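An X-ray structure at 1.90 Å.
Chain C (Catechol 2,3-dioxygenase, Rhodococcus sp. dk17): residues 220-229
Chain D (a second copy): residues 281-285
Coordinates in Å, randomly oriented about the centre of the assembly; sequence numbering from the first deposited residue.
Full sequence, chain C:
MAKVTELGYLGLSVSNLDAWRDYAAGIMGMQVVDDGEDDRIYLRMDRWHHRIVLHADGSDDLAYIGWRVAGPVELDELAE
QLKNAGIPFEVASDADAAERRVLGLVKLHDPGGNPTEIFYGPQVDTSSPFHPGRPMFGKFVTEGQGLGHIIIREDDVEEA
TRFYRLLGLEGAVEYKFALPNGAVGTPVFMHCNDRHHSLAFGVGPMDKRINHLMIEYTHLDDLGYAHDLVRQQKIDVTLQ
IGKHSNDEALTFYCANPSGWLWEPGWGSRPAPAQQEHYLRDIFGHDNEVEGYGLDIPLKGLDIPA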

ATOM      1  N   LEU C 220     -14.836   8.611 -18.022  1.00 20.61           N
ATOM      2  CA  LEU C 220     -16.114   9.314 -18.112  1.00 20.86           C
ATOM      3  C   LEU C 220     -16.180  10.204 -19.353  1.00 20.98           C
ATOM      4  O   LEU C 220     -17.218  10.293 -20.004  1.00 21.23           O
ATOM      5  N   ASP C 221     -15.064  10.835 -19.695  1.00 21.24           N
ATOM      6  CA  ASP C 221     -15.031  11.793 -20.799  1.00 21.82           C
ATOM      7  C   ASP C 221     -15.356  11.194 -22.169  1.00 21.72           C
ATOM      8  O   ASP C 221     -15.806  11.909 -23.071  1.00 21.97           O
ATOM      9  N   ASP C 222     -15.132   9.888 -22.311  1.00 21.52           N
ATOM     10  CA  ASP C 222     -15.524   9.150 -23.511  1.00 21.09           C
ATOM     11  C   ASP C 222     -17.029   8.951 -23.604  1.00 20.98           C
ATOM     12  O   ASP C 222     -17.590   8.935 -24.702  1.00 21.09           O
ATOM     13  N   LEU C 223     -17.677   8.788 -22.456  1.00 21.16           N
ATOM     14  CA  LEU C 223     -19.135   8.738 -22.404  1.00 21.23           C
ATOM     15  C   LEU C 223     -19.714  10.087 -22.816  1.00 21.57           C
ATOM     16  O   LEU C 223     -20.656  10.143 -23.609  1.00 21.22           O
ATOM     17  N   GLY C 224     -19.129  11.162 -22.287  1.00 22.05           N
ATOM     18  CA  GLY C 224     -19.530  12.525 -22.631  1.00 22.93           C
ATOM     19  C   GLY C 224     -19.360  12.815 -24.111  1.00 23.35           C
ATOM     20  O   GLY C 224     -20.234  13.413 -24.734  1.00 23.22           O
ATOM     21  N   TYR C 225     -18.229  12.380 -24.661  1.00 23.90           N
ATOM     22  CA  TYR C 225     -17.925  12.494 -26.085  1.00 24.39           C
ATOM     23  C   TYR C 225     -18.968  11.764 -26.941  1.00 24.43           C
ATOM     24  O   TYR C 225     -19.512  12.342 -27.886  1.00 24.44           O
ATOM     25  N   ALA C 226     -19.239  10.501 -26.605  1.00 24.47           N
ATOM     26  CA  ALA C 226     -20.239   9.696 -27.316  1.00 24.57           C
ATOM     27  C   ALA C 226     -21.649  10.274 -27.179  1.00 24.89           C
ATOM     28  O   ALA C 226     -22.398  10.331 -28.162  1.00 25.02           O
ATOM     29  N   HIS C 227     -22.000  10.720 -25.971  1.00 25.19           N
ATOM     30  CA  HIS C 227     -23.311  11.336 -25.718  1.00 25.64           C
ATOM     31  C   HIS C 227     -23.505  12.615 -26.533  1.00 26.38           C
ATOM     32  O   HIS C 227     -24.585  12.843 -27.086  1.00 26.61           O
ATOM     33  N   ASP C 228     -22.460  13.438 -26.612  1.00 26.93           N
ATOM     34  CA  ASP C 228     -22.523  14.682 -27.372  1.00 27.70           C
ATOM     35  C   ASP C 228     -22.724  14.422 -28.862  1.00 27.85           C
ATOM     36  O   ASP C 228     -23.467  15.148 -29.528  1.00 27.92           O
ATOM     37  N   LEU C 229     -22.055  13.385 -29.365  1.00 27.81           N
ATOM     38  CA  LEU C 229     -22.173  12.972 -30.759  1.00 28.01           C
ATOM     39  C   LEU C 229     -23.554  12.431 -31.116  1.00 27.93           C
ATOM     40  O   LEU C 229     -24.124  12.829 -32.132  1.00 28.37           O
TER
ATOM     41  N   ASP D 281     -14.802  23.906 -23.567  1.00 25.63           N
ATOM     42  CA  ASP D 281     -15.121  22.871 -22.594  1.00 25.68           C
ATOM     43  C   ASP D 281     -14.933  21.476 -23.197  1.00 25.75           C
ATOM     44  O   ASP D 281     -14.788  21.326 -24.414  1.00 26.06           O
ATOM     45  N   ILE D 282     -14.934  20.462 -22.334  1.00 25.68           N
ATOM     46  CA  ILE D 282     -14.792  19.065 -22.754  1.00 25.85           C
ATOM     47  C   ILE D 282     -16.090  18.555 -23.387  1.00 26.25           C
ATOM     48  O   ILE D 282     -16.137  18.284 -24.587  1.00 26.45           O
ATOM     49  N   PHE D 283     -17.138  18.421 -22.574  1.00 25.77           N
ATOM     50  CA  PHE D 283     -18.434  17.959 -23.071  1.00 26.40           C
ATOM     51  C   PHE D 283     -19.588  18.624 -22.329  1.00 26.20           C
ATOM     52  O   PHE D 283     -19.385  19.265 -21.294  1.00 26.04           O
ATOM     53  N   GLY D 284     -20.793  18.465 -22.869  1.00 26.80           N
ATOM     54  CA  GLY D 284     -22.001  19.006 -22.254  1.00 26.87           C
ATOM     55  C   GLY D 284     -21.957  20.515 -22.094  1.00 26.91           C
ATOM     56  O   GLY D 284     -21.456  21.225 -22.968  1.00 26.99           O
ATOM     57  N   HIS D 285     -22.478  20.992 -20.964  1.00 26.88           N
ATOM     58  CA  HIS D 285     -22.633  22.430 -20.685  1.00 27.07           C
ATOM     59  C   HIS D 285     -23.365  23.203 -21.800  1.00 27.71           C
ATOM     60  O   HIS D 285     -23.091  24.388 -22.029  1.00 27.48           O
TER

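What fills the space between the helix of chain C and the short segment of chain D? Chiefly Phe D283, the residue most covered by the other stretch. Its CA-to-CB bond points toward the helix, and chi1 of 70° (p) with chi2 of -98° lays the ring against Gly C224. The CA of Gly C224 sits over one ring face, 3.7 Å from the centroid of the Phe D283 ring and 17° off its normal, a CH-pi contact.

Why can the ring come so close to the helix backbone? Gly C224 has no side chain. A CB there would point toward chain D and lie 2.3 Å from CG of Phe D283, a clash, so the bare CA leaves room for the aromatic face.

What do the acidic residues a turn to each side of Gly C224 contribute? Asp C228 points toward chain D with chi1 -86° (m) and chi2 1°, which places its OD2 3.1 Å from N of Gly D284. That amide donates a hydrogen bond to the carboxylate at a nearly straight 161°; the same OD2 lies 3.3 Å from CB of Phe D283. Asp C221 starts sideways, but with chi1 -67° (m) its end comes nearer, and its OD1 reaches 3.3 Å from CE1 of Phe D283, near the plane of the ring at its edge. This OD1 is also hydrogen-bonded elsewhere in the structure.

How do the neighbours of Phe D283 complete the fit? Ile D282, in the m,t rotamer, also points toward the helix, and its CG2 packs 4.1 Å from CG of Asp C221. Gly D284 has a phi of 59°, which favours glycine, and offers its backbone amide to Asp C228. By contrast, Tyr C225 (chi1 -171°, t) leads its ring away, leaving its backbone N 4.4 Å from CB of Phe D283.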

ATOM      1  CB  LEU C 220     -16.376  10.125 -16.831  1.00 21.26           C
ATOM      2  CG  LEU C 220     -17.611  11.041 -16.734  1.00 21.85           C
ATOM      3  CD1 LEU C 220     -18.897  10.364 -17.193  1.00 22.28           C
ATOM      4  CD2 LEU C 220     -17.773  11.553 -15.299  1.00 23.70           C
ATOM      5  CB  ASP C 221     -13.692  12.531 -20.805  1.00 22.11           C
ATOM      6  CG  ASP C 221     -13.530  13.422 -19.585  1.00 22.66           C
ATOM      7  OD1 ASP C 221     -14.546  13.693 -18.926  1.00 23.83           O
ATOM      8  OD2 ASP C 221     -12.405  13.841 -19.278  1.00 23.34           O
ATOM      9  CB  ASP C 222     -14.792   7.808 -23.579  1.00 21.02           C
ATOM     10  CG  ASP C 222     -13.387   7.949 -24.136  1.00 20.99           C
ATOM     11  OD1 ASP C 222     -13.204   8.785 -25.045  1.00 22.34           O
ATOM     12  OD2 ASP C 222     -12.471   7.237 -23.667  1.00 20.26           O
ATOM     13  CB  LEU C 223     -19.621   8.337 -21.010  1.00 21.23           C
ATOM     14  CG  LEU C 223     -21.131   8.268 -20.769  1.00 21.85           C
ATOM     15  CD1 LEU C 223     -21.792   7.176 -21.609  1.00 22.50           C
ATOM     16  CD2 LEU C 223     -21.415   8.056 -19.294  1.00 23.29           C
ATOM     17  CB  TYR C 225     -16.521  11.940 -26.341  1.00 24.65           C
ATOM     18  CG  TYR C 225     -15.941  12.168 -27.720  1.00 25.70           C
ATOM     19  CD1 TYR C 225     -14.867  13.040 -27.903  1.00 27.40           C
ATOM     20  CD2 TYR C 225     -16.420  11.476 -28.832  1.00 26.83           C
ATOM     21  CE1 TYR C 225     -14.308  13.243 -29.152  1.00 27.57           C
ATOM     22  CE2 TYR C 225     -15.863  11.675 -30.097  1.00 26.67           C
ATOM     23  CZ  TYR C 225     -14.812  12.563 -30.246  1.00 27.18           C
ATOM     24  OH  TYR C 225     -14.252  12.774 -31.484  1.00 27.21           O
ATOM     25  CB  ALA C 226     -20.201   8.245 -26.845  1.00 24.16           C
ATOM     26  CB  HIS C 227     -23.504  11.623 -24.221  1.00 25.50           C
ATOM     27  CG  HIS C 227     -24.808  12.290 -23.887  1.00 24.86           C
ATOM     28  ND1 HIS C 227     -24.885  13.599 -23.463  1.00 24.60           N
ATOM     29  CD2 HIS C 227     -26.080  11.826 -23.904  1.00 24.63           C
ATOM     30  CE1 HIS C 227     -26.148  13.913 -23.232  1.00 24.67           C
ATOM     31  NE2 HIS C 227     -26.893  12.853 -23.487  1.00 23.39           N
ATOM     32  CB  ASP C 228     -21.273  15.541 -27.144  1.00 27.96           C
ATOM     33  CG  ASP C 228     -21.384  16.429 -25.906  1.00 28.72           C
ATOM     34  OD1 ASP C 228     -22.416  16.378 -25.197  1.00 30.14           O
ATOM     35  OD2 ASP C 228     -20.428  17.185 -25.647  1.00 29.21           O
ATOM     36  CB  LEU C 229     -21.082  11.954 -31.126  1.00 28.01           C
ATOM     37  CG  LEU C 229     -19.926  12.471 -31.989  1.00 29.01           C
ATOM     38  CD1 LEU C 229     -18.828  11.424 -32.124  1.00 28.24           C
ATOM     39  CD2 LEU C 229     -20.420  12.908 -33.369  1.00 29.46           C
TER
ATOM     40  CB  ASP D 281     -16.563  23.041 -22.112  1.00 25.68           C
ATOM     41  CG  ASP D 281     -16.706  24.082 -21.013  1.00 26.33           C
ATOM     42  OD1 ASP D 281     -15.764  24.868 -20.747  1.00 26.48           O
ATOM     43  OD2 ASP D 281     -17.789  24.106 -20.402  1.00 27.93           O
ATOM     44  CB  ILE D 282     -14.378  18.148 -21.573  1.00 25.41           C
ATOM     45  CG1 ILE D 282     -13.040  18.600 -20.973  1.00 25.60           C
ATOM     46  CG2 ILE D 282     -14.287  16.692 -22.017  1.00 25.74           C
ATOM     47  CD1 ILE D 282     -12.744  17.990 -19.613  1.00 25.04           C
ATOM     48  CB  PHE D 283     -18.550  16.419 -23.014  1.00 26.24           C
ATOM     49  CG  PHE D 283     -18.640  15.856 -21.613  1.00 26.14           C
ATOM     50  CD1 PHE D 283     -17.507  15.360 -20.978  1.00 26.28           C
ATOM     51  CD2 PHE D 283     -19.863  15.808 -20.936  1.00 26.16           C
ATOM     52  CE1 PHE D 283     -17.581  14.836 -19.690  1.00 25.67           C
ATOM     53  CE2 PHE D 283     -19.950  15.287 -19.646  1.00 26.17           C
ATOM     54  CZ  PHE D 283     -18.802  14.804 -19.017  1.00 26.40           C
ATOM     55  CB  HIS D 285     -21.283  23.085 -20.359  1.00 26.60           C
ATOM     56  CG  HIS D 285     -20.773  22.802 -18.978  1.00 26.31           C
ATOM     57  ND1 HIS D 285     -21.598  22.493 -17.916  1.00 26.70           N
ATOM     58  CD2 HIS D 285     -19.515  22.837 -18.474  1.00 25.91           C
ATOM     59  CE1 HIS D 285     -20.870  22.334 -16.825  1.00 26.15           C
ATOM     60  NE2 HIS D 285     -19.602  22.536 -17.137  1.00 25.74           N
TER